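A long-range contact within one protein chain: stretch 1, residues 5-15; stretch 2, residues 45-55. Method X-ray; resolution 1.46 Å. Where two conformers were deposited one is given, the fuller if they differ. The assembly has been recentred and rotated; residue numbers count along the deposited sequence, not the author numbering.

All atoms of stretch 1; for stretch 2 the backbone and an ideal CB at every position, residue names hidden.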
# COMPACT_ATOMS: atom_id res chain seq x y z
N LYS A 5 -6.60 -2.73 -13.77
CA LYS A 5 -6.63 -1.65 -12.76
C LYS A 5 -5.27 -1.47 -12.06
O LYS A 5 -4.78 -0.35 -11.92
CB LYS A 5 -7.66 -1.93 -11.67
CG LYS A 5 -9.14 -1.95 -12.11
CD LYS A 5 -9.98 -2.59 -10.99
CE LYS A 5 -11.44 -2.75 -11.35
NZ LYS A 5 -12.21 -3.23 -10.16
N LEU A 6 -4.67 -2.60 -11.69
CA LEU A 6 -3.33 -2.57 -11.10
C LEU A 6 -2.28 -2.06 -12.03
O LEU A 6 -1.41 -1.27 -11.61
CB LEU A 6 -2.90 -3.92 -10.59
CG LEU A 6 -3.50 -4.15 -9.22
CD1 LEU A 6 -3.55 -5.68 -9.01
CD2 LEU A 6 -2.74 -3.30 -8.14
N GLU A 7 -2.33 -2.46 -13.30
CA GLU A 7 -1.37 -1.88 -14.27
C GLU A 7 -1.58 -0.37 -14.50
O GLU A 7 -0.62 0.38 -14.68
CB GLU A 7 -1.33 -2.67 -15.61
CG GLU A 7 -0.95 -4.13 -15.42
CD GLU A 7 -1.21 -5.02 -16.65
OE1 GLU A 7 -2.17 -4.79 -17.42
OE2 GLU A 7 -0.46 -6.01 -16.78
N GLN A 8 -2.83 0.11 -14.47
CA GLN A 8 -3.08 1.51 -14.52
C GLN A 8 -2.43 2.27 -13.35
O GLN A 8 -1.85 3.34 -13.56
CB GLN A 8 -4.59 1.81 -14.53
CG GLN A 8 -5.32 1.39 -15.83
CD GLN A 8 -6.82 1.63 -15.71
OE1 GLN A 8 -7.27 2.75 -15.58
NE2 GLN A 8 -7.61 0.56 -15.74
N ILE A 9 -2.52 1.69 -12.15
CA ILE A 9 -1.85 2.34 -11.00
C ILE A 9 -0.36 2.29 -11.11
O ILE A 9 0.32 3.26 -10.76
CB ILE A 9 -2.34 1.74 -9.69
CG1 ILE A 9 -3.83 2.04 -9.54
CG2 ILE A 9 -1.69 2.42 -8.46
CD1 ILE A 9 -4.56 1.20 -8.54
N GLN A 10 0.16 1.16 -11.57
CA GLN A 10 1.58 1.07 -11.77
C GLN A 10 2.06 2.12 -12.76
O GLN A 10 3.07 2.78 -12.55
CB GLN A 10 1.94 -0.35 -12.24
CG GLN A 10 3.35 -0.46 -12.66
CD GLN A 10 3.69 -1.91 -12.90
OE1 GLN A 10 3.32 -2.48 -13.94
NE2 GLN A 10 4.32 -2.55 -11.92
N GLN A 11 1.29 2.29 -13.83
CA GLN A 11 1.66 3.25 -14.85
C GLN A 11 1.68 4.68 -14.30
O GLN A 11 2.59 5.49 -14.56
CB GLN A 11 0.70 3.13 -16.05
CG GLN A 11 1.00 4.08 -17.18
CD GLN A 11 -0.10 4.10 -18.22
OE1 GLN A 11 -1.02 4.94 -18.16
NE2 GLN A 11 -0.02 3.18 -19.17
N TRP A 12 0.66 4.99 -13.51
CA TRP A 12 0.52 6.31 -12.88
C TRP A 12 1.73 6.56 -11.98
O TRP A 12 2.30 7.63 -11.98
CB TRP A 12 -0.82 6.40 -12.09
CG TRP A 12 -1.06 7.71 -11.44
CD1 TRP A 12 -1.79 8.75 -11.91
CD2 TRP A 12 -0.53 8.17 -10.15
NE1 TRP A 12 -1.80 9.79 -11.01
CE2 TRP A 12 -1.02 9.47 -9.93
CE3 TRP A 12 0.24 7.57 -9.15
CZ2 TRP A 12 -0.71 10.20 -8.79
CZ3 TRP A 12 0.58 8.30 -8.05
CH2 TRP A 12 0.12 9.62 -7.87
N THR A 13 2.06 5.52 -11.22
CA THR A 13 3.21 5.59 -10.30
C THR A 13 4.50 5.93 -11.08
O THR A 13 5.26 6.79 -10.72
CB THR A 13 3.33 4.28 -9.57
OG1 THR A 13 2.07 4.02 -8.89
CG2 THR A 13 4.43 4.29 -8.55
N ALA A 14 4.73 5.21 -12.16
CA ALA A 14 5.91 5.47 -13.01
C ALA A 14 5.90 6.83 -13.66
O ALA A 14 6.89 7.58 -13.63
CB ALA A 14 5.99 4.31 -14.07
N GLN A 15 4.74 7.25 -14.16
CA GLN A 15 4.59 8.56 -14.75
C GLN A 15 4.82 9.73 -13.80
O GLN A 15 5.23 10.80 -14.23
CB GLN A 15 3.20 8.69 -15.39
CG GLN A 15 3.03 7.80 -16.60
CD GLN A 15 1.59 7.79 -17.09
OE1 GLN A 15 0.71 8.42 -16.48
NE2 GLN A 15 1.33 7.07 -18.17
N UNK A 45 -2.87 -2.58 3.82
CA UNK A 45 -2.34 -1.73 2.75
C UNK A 45 -2.12 -2.53 1.51
O UNK A 45 -1.92 -3.75 1.55
CB UNK A 45 -1.03 -1.05 3.17
N UNK A 46 -2.12 -1.83 0.39
CA UNK A 46 -1.80 -2.40 -0.91
C UNK A 46 -0.70 -1.53 -1.52
O UNK A 46 -0.90 -0.32 -1.67
CB UNK A 46 -3.03 -2.47 -1.81
N UNK A 47 0.47 -2.10 -1.75
CA UNK A 47 1.66 -1.37 -2.20
C UNK A 47 1.93 -1.69 -3.63
O UNK A 47 2.00 -2.84 -4.02
CB UNK A 47 2.88 -1.70 -1.34
N UNK A 48 2.02 -0.64 -4.43
CA UNK A 48 2.18 -0.78 -5.88
C UNK A 48 3.52 -0.09 -6.29
O UNK A 48 3.91 0.96 -5.77
CB UNK A 48 0.99 -0.17 -6.62
N UNK A 49 4.26 -0.76 -7.19
CA UNK A 49 5.53 -0.26 -7.67
C UNK A 49 5.42 0.06 -9.13
O UNK A 49 4.57 -0.48 -9.83
CB UNK A 49 6.65 -1.27 -7.42
N UNK A 50 6.35 0.88 -9.60
CA UNK A 50 6.26 1.26 -11.01
C UNK A 50 6.70 0.18 -11.97
O UNK A 50 6.30 0.21 -13.17
CB UNK A 50 7.10 2.51 -11.26
N UNK A 51 7.50 -0.75 -11.48
CA UNK A 51 8.20 -1.68 -12.36
C UNK A 51 8.33 -3.10 -11.82
O UNK A 51 9.16 -3.90 -12.30
CB UNK A 51 9.60 -1.13 -12.65
N UNK A 52 7.47 -3.46 -10.87
CA UNK A 52 7.50 -4.81 -10.30
C UNK A 52 6.19 -5.07 -9.60
O UNK A 52 5.37 -4.16 -9.52
CB UNK A 52 8.67 -4.99 -9.33
N UNK A 53 5.98 -6.30 -9.17
CA UNK A 53 4.72 -6.74 -8.66
C UNK A 53 4.36 -6.07 -7.32
O UNK A 53 5.25 -5.75 -6.50
CB UNK A 53 4.74 -8.26 -8.51
N UNK A 54 3.05 -5.89 -7.13
CA UNK A 54 2.56 -5.31 -5.87
C UNK A 54 2.48 -6.35 -4.77
O UNK A 54 2.69 -7.54 -5.01
CB UNK A 54 1.18 -4.67 -6.07
N UNK A 55 2.11 -5.91 -3.57
CA UNK A 55 1.78 -6.83 -2.50
C UNK A 55 0.72 -6.19 -1.62
O UNK A 55 0.51 -4.96 -1.61
CB UNK A 55 3.02 -7.20 -1.69

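Stretch 1 is a single helix whose inward side offers the apolar branches of L6 and I9, the methyl and hydroxyl of T13, the CB of A14 and the amide of Q10. The hydroxyl of T13 is already engaged, since OG1 donates to the I9 O of its own helix at 2.7 Å.

Position 45 lies on extended backbone, out of reach of the helix, so stretch 1 sets no preference there; it is A45. At 46 the strand backbone turns CA-to-CB toward the helix, but the ideal CB finds nothing within 5.5 Å. A long apolar side chain could cross the gap, and L46 does so: its CD2 comes to 4.2 Å from L6 CD2. Position 47 is out of reach again; it is V47.

At position 48 CA-to-CB points toward the helix. Its ideal CB is 4.2 Å from I9 CG2 and 5.1 Å from L6 CD2, so a compact apolar residue fits, and beta-branching suits the extended angles of -120/138°. The residue is V48, whose CG1 packs 3.8 Å from I9 CG2 and whose CG2 lies 4.1 Å from L6 CD2.

At 49 CA-to-CB points away, leaving side-chain choice largely free of stretch 1; the backbone makes the contact. Q10 NE2 donates a hydrogen bond to the carbonyl O of this residue at 3.0 Å, an interaction that any residue type could accept. It is F49.

Position 50, with phi -76°, allows proline, and its ideal CB is only 3.5 Å from A14 CB, with T13 CG2 at 4.2 Å. A small or compact apolar group is favoured. P50 supplies a ring whose CB lies 3.7 Å from A14 CB and whose CD lies 3.9 Å from T13 CG2. A water donates to P50 O at 3.0 Å.

Positions 51 and 52 direct CA-to-CB away from the helix, where polar residues are readily accommodated: D51 and Q52. Position 53 also points away, yet a short polar chain can turn back toward the polar end of Q10. In D53, OD1 weakly accepts a hydrogen bond at 3.5 Å from a water that itself accepts from Q10 NE2 at 3.1 Å.

Position 54 faces L6, with CD2 4.6 Å from the ideal CB, and its phi of -81° permits proline; a modest apolar group suits. P54 places CG 4.4 Å from L6 CD2. Position 55 is out of reach; it is F55.

Stretch 2, residues 45-55: ALVVFPDQDPF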
# COMPACT_ATOMS: atom_id res chain seq x y z
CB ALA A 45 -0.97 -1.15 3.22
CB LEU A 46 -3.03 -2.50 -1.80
CG LEU A 46 -2.94 -3.40 -3.03
CD1 LEU A 46 -4.35 -3.71 -3.54
CD2 LEU A 46 -2.10 -2.70 -4.05
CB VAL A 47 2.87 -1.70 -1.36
CG1 VAL A 47 4.13 -0.98 -1.87
CG2 VAL A 47 2.52 -1.38 0.12
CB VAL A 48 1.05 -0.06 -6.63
CG1 VAL A 48 1.19 -0.11 -8.22
CG2 VAL A 48 -0.33 -0.59 -6.21
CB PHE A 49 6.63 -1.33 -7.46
CG PHE A 49 6.84 -1.68 -6.02
CD1 PHE A 49 7.61 -0.88 -5.20
CD2 PHE A 49 6.23 -2.80 -5.46
CE1 PHE A 49 7.82 -1.15 -3.85
CE2 PHE A 49 6.42 -3.12 -4.10
CZ PHE A 49 7.20 -2.28 -3.28
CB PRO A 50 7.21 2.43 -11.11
CG PRO A 50 8.16 2.34 -9.98
CD PRO A 50 7.30 1.68 -8.85
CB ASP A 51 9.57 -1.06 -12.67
CG ASP A 51 10.43 -0.93 -11.43
OD1 ASP A 51 9.90 -1.14 -10.29
OD2 ASP A 51 11.62 -0.55 -11.62
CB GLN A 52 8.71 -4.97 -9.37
CG GLN A 52 8.69 -4.08 -8.13
CD GLN A 52 9.80 -4.42 -7.15
OE1 GLN A 52 9.86 -5.54 -6.58
NE2 GLN A 52 10.69 -3.50 -6.96
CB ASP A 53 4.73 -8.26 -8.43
CG ASP A 53 4.74 -9.07 -9.74
OD1 ASP A 53 4.54 -8.50 -10.86
OD2 ASP A 53 4.85 -10.29 -9.53
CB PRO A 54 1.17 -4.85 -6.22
CG PRO A 54 0.68 -5.94 -7.21
CD PRO A 54 1.94 -6.26 -8.02
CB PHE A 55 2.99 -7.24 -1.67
CG PHE A 55 3.63 -6.17 -0.86
CD1 PHE A 55 3.23 -5.89 0.45
CD2 PHE A 55 4.69 -5.46 -1.38
CE1 PHE A 55 3.85 -4.90 1.19
CE2 PHE A 55 5.36 -4.50 -0.66
CZ PHE A 55 4.95 -4.22 0.66
O HOH W 1 4.63 1.45 -15.32
O HOH W 2 4.88 -5.50 -12.61
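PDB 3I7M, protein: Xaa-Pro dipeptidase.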